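Local coordinates for malonyl-CoA-[acyl-carrier-protein] transacylase (Coxiella burnetii, PDB 3TQE) that probably transfers the malonyl group from malonyl-CoA to holo-acyl carrier protein, supplying malonyl-ACP for fatty acid synthesis, at residues V129-L142 with E190-S204. Numbering follows the deposited sequence. Where two conformers were deposited one is given.
Sequences VPVGEGAMGAIIGL and EGAKIAKRIPVSVPS. With GLY (glycine), chain B.
Met136, a selenomethionine here, makes the tight end of this contact. Its CG lies against Val200 CG2 at 3.6 Å. With CG anti to the carbonyl carbon and chi2 extended, SE reaches Val202 O at 3.4 Å; the bend at chi3 (81°) then turns CE toward Ser204. In the Ser204 conformer given, one of two, OG touches that CE and accepts a hydrogen bond of 3.2 Å from the N of the bound glycine. Close by, Pro203 packs its ring atom CG against Gly134 CA and against Val129 CG2, the latter at 3.6 Å; Met209, outside the two segments, also touches this proline.

From Met136 onward the chains run antiparallel. Ala138 and Lys196 exchange a pair of backbone bonds, and Ile140 N donates to Ile194 O at 2.8 Å. Ile140 O takes Ile194 N and, weakly, Lys193 N, so Lys193 and Ile194 together face one residue in a classic beta bulge. On one side of the ribbon Ile139 CG2 and Leu142 CG close on Ala192 CB, backed by helices 144-155 and 177-189. The other side is looser: Ile140 and Ile194 lie side by side, CB to CB 3.9 Å, and the Lys196 chain leads away.

The outer edge is wet. Ala135 CB sits 3.3 Å above one face of the Arg197 guanidinium, toward its rim; bends at chi2 and chi3 fold the arginine back there, and Asp181 holds NH1 in a salt bridge. One water bridges Arg197 NH2 to Gly132 O, and another accepts from Met136 N at 3.0 Å where the strands part.

Strand 194-197 is an edge strand of the small mixed sheet in the acyltransferase fold, and the chain leaving it carries Ser204 to the glycine-occupied pocket beside Ser96 and His205, the predicted catalytic pair.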
ATOM      1  N   VAL A 129      11.089 -15.976  -4.769  1.00 19.94           N
ATOM      2  CA  VAL A 129      12.083 -16.511  -3.837  1.00 21.93           C
ATOM      3  C   VAL A 129      11.555 -17.819  -3.277  1.00 23.39           C
ATOM      4  O   VAL A 129      10.420 -17.880  -2.835  1.00 22.56           O
ATOM      5  CB  VAL A 129      12.307 -15.498  -2.678  1.00 21.14           C
ATOM      6  CG1 VAL A 129      13.248 -16.020  -1.622  1.00 22.56           C
ATOM      7  CG2 VAL A 129      12.833 -14.179  -3.246  1.00 22.03           C
ATOM      8  N   PRO A 130      12.397 -18.876  -3.251  1.00 25.90           N
ATOM      9  CA  PRO A 130      11.859 -20.096  -2.729  1.00 27.56           C
ATOM     10  C   PRO A 130      11.422 -19.961  -1.282  1.00 28.26           C
ATOM     11  O   PRO A 130      11.978 -19.167  -0.502  1.00 25.65           O
ATOM     12  CB  PRO A 130      13.014 -21.087  -2.871  1.00 27.41           C
ATOM     13  CG  PRO A 130      13.885 -20.526  -3.896  1.00 28.14           C
ATOM     14  CD  PRO A 130      13.757 -19.040  -3.774  1.00 27.07           C
ATOM     15  N   VAL A 131      10.404 -20.729  -0.933  1.00 30.47           N
ATOM     16  CA  VAL A 131       9.874 -20.782   0.419  1.00 31.73           C
ATOM     17  C   VAL A 131      10.997 -20.791   1.472  1.00 31.17           C
ATOM     18  O   VAL A 131      11.951 -21.560   1.355  1.00 31.65           O
ATOM     19  CB  VAL A 131       9.008 -22.069   0.618  1.00 32.73           C
ATOM     20  CG1 VAL A 131       9.829 -23.326   0.327  1.00 33.97           C
ATOM     21  CG2 VAL A 131       8.466 -22.117   2.040  1.00 34.54           C
ATOM     22  N   GLY A 132      10.910 -19.883   2.446  1.00 29.89           N
ATOM     23  CA  GLY A 132      11.865 -19.831   3.559  1.00 28.41           C
ATOM     24  C   GLY A 132      13.137 -19.038   3.317  1.00 25.91           C
ATOM     25  O   GLY A 132      13.883 -18.758   4.257  1.00 26.82           O
ATOM     26  N   GLU A 133      13.418 -18.697   2.072  1.00 22.08           N
ATOM     27  CA  GLU A 133      14.703 -18.095   1.733  1.00 20.45           C
ATOM     28  C   GLU A 133      14.706 -16.588   1.866  1.00 18.41           C
ATOM     29  O   GLU A 133      15.766 -15.959   1.882  1.00 17.59           O
ATOM     30  CB  GLU A 133      15.157 -18.507   0.339  1.00 21.51           C
ATOM     31  CG  GLU A 133      15.461 -20.017   0.305  1.00 25.06           C
ATOM     32  CD  GLU A 133      16.090 -20.507  -0.977  1.00 30.00           C
ATOM     33  OE1 GLU A 133      16.443 -19.677  -1.843  1.00 31.55           O
ATOM     34  OE2 GLU A 133      16.240 -21.748  -1.107  1.00 35.32           O
ATOM     35  N   GLY A 134      13.519 -16.005   1.946  1.00 17.12           N
ATOM     36  CA  GLY A 134      13.408 -14.561   2.088  1.00 16.28           C
ATOM     37  C   GLY A 134      12.730 -14.199   3.391  1.00 16.17           C
ATOM     38  O   GLY A 134      12.069 -15.013   4.050  1.00 17.66           O
ATOM     39  N   ALA A 135      12.864 -12.942   3.752  1.00 14.32           N
ATOM     40  CA  ALA A 135      12.229 -12.432   4.945  1.00 15.01           C
ATOM     41  C   ALA A 135      12.139 -10.918   4.884  1.00 14.92           C
ATOM     42  O   ALA A 135      12.797 -10.266   4.088  1.00 13.97           O
ATOM     43  CB  ALA A 135      13.011 -12.855   6.208  1.00 16.31           C
HETATM   44  N   MSE A 136      11.298 -10.396   5.765  1.00 15.98           N
HETATM   45  CA  MSE A 136      11.226  -8.981   6.039  1.00 16.11           C
HETATM   46  C   MSE A 136      11.249  -8.798   7.518  1.00 16.49           C
HETATM   47  O   MSE A 136      10.816  -9.665   8.277  1.00 17.68           O
HETATM   48  CB  MSE A 136       9.954  -8.349   5.459  1.00 16.98           C
HETATM   49  CG  MSE A 136       9.838  -8.523   3.972  1.00 18.04           C
HETATM   50 SE   MSE A 136       8.419  -7.523   3.148  1.00 21.60          SE
HETATM   51  CE  MSE A 136       9.316  -5.842   3.058  1.00 20.37           C
ATOM     52  N   GLY A 137      11.748  -7.655   7.931  1.00 15.66           N
ATOM     53  CA  GLY A 137      11.860  -7.330   9.328  1.00 16.27           C
ATOM     54  C   GLY A 137      11.642  -5.864   9.596  1.00 16.64           C
ATOM     55  O   GLY A 137      12.040  -5.028   8.823  1.00 17.18           O
ATOM     56  N   ALA A 138      11.036  -5.576  10.731  1.00 17.98           N
ATOM     57  CA  ALA A 138      10.757  -4.228  11.154  1.00 18.71           C
ATOM     58  C   ALA A 138      11.765  -3.782  12.165  1.00 18.45           C
ATOM     59  O   ALA A 138      12.059  -4.519  13.108  1.00 19.34           O
ATOM     60  CB  ALA A 138       9.387  -4.182  11.768  1.00 20.09           C
ATOM     61  N   ILE A 139      12.276  -2.574  11.976  1.00 18.10           N
ATOM     62  CA  ILE A 139      13.221  -1.969  12.888  1.00 17.89           C
ATOM     63  C   ILE A 139      12.621  -0.660  13.343  1.00 19.25           C
ATOM     64  O   ILE A 139      12.268   0.182  12.516  1.00 19.74           O
ATOM     65  CB  ILE A 139      14.560  -1.712  12.239  1.00 17.05           C
ATOM     66  CG1 ILE A 139      15.171  -3.032  11.762  1.00 18.27           C
ATOM     67  CG2 ILE A 139      15.490  -1.021  13.213  1.00 19.41           C
ATOM     68  CD1 ILE A 139      16.435  -2.863  10.981  1.00 20.13           C
ATOM     69  N   ILE A 140      12.496  -0.494  14.653  1.00 20.86           N
ATOM     70  CA  ILE A 140      11.951   0.732  15.210  1.00 22.63           C
ATOM     71  C   ILE A 140      13.004   1.342  16.092  1.00 22.82           C
ATOM     72  O   ILE A 140      13.561   0.657  16.947  1.00 22.22           O
ATOM     73  CB  ILE A 140      10.677   0.458  15.996  1.00 23.35           C
ATOM     74  CG1 ILE A 140       9.633  -0.156  15.060  1.00 26.92           C
ATOM     75  CG2 ILE A 140      10.186   1.736  16.654  1.00 25.52           C
ATOM     76  CD1 ILE A 140       8.266  -0.324  15.652  1.00 31.48           C
ATOM     77  N   GLY A 141      13.299   2.616  15.865  1.00 24.07           N
ATOM     78  CA  GLY A 141      14.186   3.379  16.736  1.00 25.38           C
ATOM     79  C   GLY A 141      15.548   3.753  16.200  1.00 26.72           C
ATOM     80  O   GLY A 141      16.345   4.394  16.923  1.00 29.19           O
ATOM     81  N   LEU A 142      15.845   3.378  14.958  1.00 26.19           N
ATOM     82  CA  LEU A 142      17.065   3.788  14.277  1.00 26.76           C
ATOM     83  C   LEU A 142      16.686   4.570  13.028  1.00 28.94           C
ATOM     84  O   LEU A 142      15.613   4.351  12.458  1.00 30.02           O
ATOM     85  CB  LEU A 142      17.897   2.576  13.853  1.00 26.26           C
ATOM     86  CG  LEU A 142      18.441   1.684  14.960  1.00 25.35           C
ATOM     87  CD1 LEU A 142      19.188   0.534  14.326  1.00 25.01           C
ATOM     88  CD2 LEU A 142      19.351   2.452  15.907  1.00 27.42           C
ATOM     89  N   GLU A 190      22.761  -2.072  18.030  1.00 26.98           N
ATOM     90  CA  GLU A 190      22.951  -0.625  17.870  1.00 28.52           C
ATOM     91  C   GLU A 190      21.875   0.231  18.558  1.00 28.12           C
ATOM     92  O   GLU A 190      21.875   1.470  18.428  1.00 29.15           O
ATOM     93  CB  GLU A 190      23.019  -0.288  16.378  1.00 29.44           C
ATOM     94  CG  GLU A 190      24.205  -0.894  15.641  1.00 33.22           C
ATOM     95  CD  GLU A 190      25.560  -0.367  16.089  1.00 39.50           C
ATOM     96  OE1 GLU A 190      25.770   0.864  16.030  1.00 43.21           O
ATOM     97  OE2 GLU A 190      26.431  -1.192  16.477  1.00 44.16           O
ATOM     98  N   GLY A 191      20.949  -0.402  19.266  1.00 26.88           N
ATOM     99  CA  GLY A 191      19.974   0.309  20.073  1.00 27.50           C
ATOM    100  C   GLY A 191      18.552   0.409  19.565  1.00 26.50           C
ATOM    101  O   GLY A 191      17.729   1.136  20.128  1.00 27.23           O
ATOM    102  N   ALA A 192      18.218  -0.347  18.523  1.00 25.51           N
ATOM    103  CA  ALA A 192      16.852  -0.377  18.073  1.00 25.39           C
ATOM    104  C   ALA A 192      15.933  -0.820  19.189  1.00 26.62           C
ATOM    105  O   ALA A 192      16.276  -1.741  19.940  1.00 26.06           O
ATOM    106  CB  ALA A 192      16.705  -1.317  16.865  1.00 24.92           C
ATOM    107  N   LYS A 193      14.778  -0.167  19.309  1.00 27.96           N
ATOM    108  CA  LYS A 193      13.792  -0.552  20.307  0.50 28.93           C
ATOM    109  C   LYS A 193      13.134  -1.874  19.929  1.00 28.35           C
ATOM    110  O   LYS A 193      12.918  -2.740  20.784  1.00 29.29           O
ATOM    111  CB  LYS A 193      12.755   0.561  20.494  0.50 29.86           C
ATOM    112  CG  LYS A 193      13.375   1.838  21.044  0.50 32.71           C
ATOM    113  CD  LYS A 193      12.352   2.901  21.410  0.50 36.68           C
ATOM    114  CE  LYS A 193      12.978   3.951  22.333  0.50 38.63           C
ATOM    115  NZ  LYS A 193      12.321   5.290  22.204  0.50 40.07           N
ATOM    116  N   ILE A 194      12.840  -2.036  18.644  1.00 27.10           N
ATOM    117  CA  ILE A 194      12.266  -3.256  18.130  1.00 25.73           C
ATOM    118  C   ILE A 194      13.048  -3.617  16.882  1.00 23.57           C
ATOM    119  O   ILE A 194      13.357  -2.755  16.072  1.00 21.97           O
ATOM    120  CB  ILE A 194      10.799  -3.052  17.762  1.00 26.34           C
ATOM    121  CG1 ILE A 194       9.975  -2.782  19.025  1.00 28.79           C
ATOM    122  CG2 ILE A 194      10.244  -4.252  16.984  1.00 27.11           C
ATOM    123  CD1 ILE A 194       9.852  -3.972  19.914  1.00 31.66           C
ATOM    124  N   ALA A 195      13.399  -4.886  16.748  1.00 22.19           N
ATOM    125  CA  ALA A 195      13.986  -5.392  15.497  1.00 21.07           C
ATOM    126  C   ALA A 195      13.514  -6.816  15.377  1.00 21.72           C
ATOM    127  O   ALA A 195      14.053  -7.729  16.040  1.00 23.48           O
ATOM    128  CB  ALA A 195      15.495  -5.298  15.499  1.00 20.65           C
ATOM    129  N   LYS A 196      12.466  -7.020  14.588  1.00 21.61           N
ATOM    130  CA  LYS A 196      11.714  -8.270  14.597  0.50 22.63           C
ATOM    131  C   LYS A 196      11.309  -8.667  13.197  1.00 22.25           C
ATOM    132  O   LYS A 196      10.965  -7.809  12.413  1.00 21.53           O
ATOM    133  CB  LYS A 196      10.431  -8.075  15.427  0.50 23.51           C
ATOM    134  CG  LYS A 196       9.764  -9.368  15.846  0.50 25.93           C
ATOM    135  CD  LYS A 196       8.815  -9.139  17.012  0.50 28.09           C
ATOM    136  CE  LYS A 196       8.620 -10.415  17.826  0.50 29.83           C
ATOM    137  NZ  LYS A 196       7.586 -10.251  18.898  0.50 31.13           N
ATOM    138  N   ARG A 197      11.293  -9.955  12.902  1.00 23.32           N
ATOM    139  CA  ARG A 197      10.710 -10.413  11.655  1.00 25.64           C
ATOM    140  C   ARG A 197       9.226 -10.071  11.601  1.00 27.13           C
ATOM    141  O   ARG A 197       8.534 -10.131  12.618  1.00 26.77           O
ATOM    142  CB  ARG A 197      10.824 -11.925  11.526  1.00 27.41           C
ATOM    143  CG  ARG A 197      12.213 -12.409  11.321  1.00 30.63           C
ATOM    144  CD  ARG A 197      12.542 -12.523   9.873  1.00 35.46           C
ATOM    145  NE  ARG A 197      12.006 -13.754   9.286  1.00 39.00           N
ATOM    146  CZ  ARG A 197      12.686 -14.886   9.046  1.00 37.45           C
ATOM    147  NH1 ARG A 197      13.969 -15.018   9.315  1.00 37.21           N
ATOM    148  NH2 ARG A 197      12.060 -15.913   8.498  1.00 37.24           N
ATOM    149  N   ILE A 198       8.761  -9.697  10.424  1.00 28.01           N
ATOM    150  CA  ILE A 198       7.338  -9.520  10.129  0.50 29.76           C
ATOM    151  C   ILE A 198       6.864 -10.856   9.551  1.00 30.74           C
ATOM    152  O   ILE A 198       7.644 -11.525   8.871  1.00 29.64           O
ATOM    153  CB  ILE A 198       7.145  -8.415   9.059  0.50 30.26           C
ATOM    154  CG1 ILE A 198       7.722  -7.081   9.533  0.50 30.71           C
ATOM    155  CG2 ILE A 198       5.684  -8.235   8.700  0.50 30.60           C
ATOM    156  CD1 ILE A 198       7.746  -6.035   8.452  0.50 31.80           C
ATOM    157  N   PRO A 199       5.598 -11.255   9.795  1.00 33.17           N
ATOM    158  CA  PRO A 199       5.088 -12.546   9.298  1.00 35.05           C
ATOM    159  C   PRO A 199       4.731 -12.566   7.805  1.00 36.22           C
ATOM    160  O   PRO A 199       3.567 -12.734   7.421  1.00 37.33           O
ATOM    161  CB  PRO A 199       3.839 -12.773  10.165  1.00 35.27           C
ATOM    162  CG  PRO A 199       3.393 -11.418  10.512  1.00 34.89           C
ATOM    163  CD  PRO A 199       4.652 -10.648  10.748  1.00 33.94           C
ATOM    164  N   VAL A 200       5.745 -12.383   6.979  1.00 36.80           N
ATOM    165  CA  VAL A 200       5.632 -12.546   5.537  1.00 37.21           C
ATOM    166  C   VAL A 200       6.804 -13.409   5.079  1.00 36.32           C
ATOM    167  O   VAL A 200       7.848 -13.466   5.724  1.00 37.33           O
ATOM    168  CB  VAL A 200       5.645 -11.197   4.804  1.00 37.34           C
ATOM    169  CG1 VAL A 200       4.417 -10.356   5.189  1.00 38.09           C
ATOM    170  CG2 VAL A 200       6.944 -10.437   5.093  1.00 38.68           C
ATOM    171  N   SER A 201       6.605 -14.140   4.002  1.00 35.12           N
ATOM    172  CA  SER A 201       7.674 -14.950   3.428  1.00 33.60           C
ATOM    173  C   SER A 201       8.368 -14.127   2.345  1.00 30.18           C
ATOM    174  O   SER A 201       9.554 -14.300   2.082  1.00 30.74           O
ATOM    175  CB  SER A 201       7.114 -16.264   2.848  1.00 34.25           C
ATOM    176  OG  SER A 201       6.169 -16.034   1.795  1.00 37.18           O
ATOM    177  N   VAL A 202       7.628 -13.215   1.725  1.00 24.94           N
ATOM    178  CA  VAL A 202       8.062 -12.624   0.469  1.00 22.09           C
ATOM    179  C   VAL A 202       8.880 -11.386   0.726  1.00 20.23           C
ATOM    180  O   VAL A 202       8.386 -10.460   1.354  1.00 20.69           O
ATOM    181  CB  VAL A 202       6.831 -12.233  -0.366  1.00 21.17           C
ATOM    182  CG1 VAL A 202       7.255 -11.512  -1.644  1.00 21.74           C
ATOM    183  CG2 VAL A 202       6.017 -13.486  -0.672  1.00 22.28           C
ATOM    184  N   PRO A 203      10.137 -11.357   0.270  1.00 17.56           N
ATOM    185  CA  PRO A 203      10.973 -10.194   0.529  1.00 17.95           C
ATOM    186  C   PRO A 203      10.766  -9.117  -0.527  1.00 17.90           C
ATOM    187  O   PRO A 203      11.498  -8.995  -1.492  1.00 18.82           O
ATOM    188  CB  PRO A 203      12.378 -10.771   0.459  1.00 18.32           C
ATOM    189  CG  PRO A 203      12.266 -11.842  -0.581  1.00 17.94           C
ATOM    190  CD  PRO A 203      10.899 -12.455  -0.358  1.00 17.72           C
ATOM    191  N   SER A 204       9.744  -8.326  -0.306  1.00 17.12           N
ATOM    192  CA  SER A 204       9.367  -7.331  -1.292  0.50 16.92           C
ATOM    193  C   SER A 204      10.283  -6.116  -1.246  1.00 16.31           C
ATOM    194  O   SER A 204      11.011  -5.906  -0.276  1.00 16.26           O
ATOM    195  CB  SER A 204       7.904  -6.933  -1.092  0.50 17.20           C
ATOM    196  OG  SER A 204       7.660  -6.481   0.218  0.50 19.38           O
TER
HETATM  197  N   GLY B 314       5.065  -4.824   0.980  1.00 46.42           N
HETATM  198  CA  GLY B 314       3.760  -5.325   0.440  1.00 45.67           C
HETATM  199  C   GLY B 314       3.746  -5.422  -1.075  1.00 45.14           C
HETATM  200  O   GLY B 314       2.698  -5.424  -1.752  1.00 43.80           O
HETATM  201  OXT GLY B 314       4.808  -5.484  -1.671  1.00 44.96           O
HETATM  202  O   HOH W   1      13.029 -18.303   7.051  1.00 42.25           O
HETATM  203  O   HOH W   2      10.774 -16.717   1.609  1.00 29.74           O
HETATM  204  O   HOH W   3       9.675 -12.334   7.300  1.00 23.58           O
HETATM  205  O   HOH W   4      16.159   3.270  19.656  1.00 51.33           O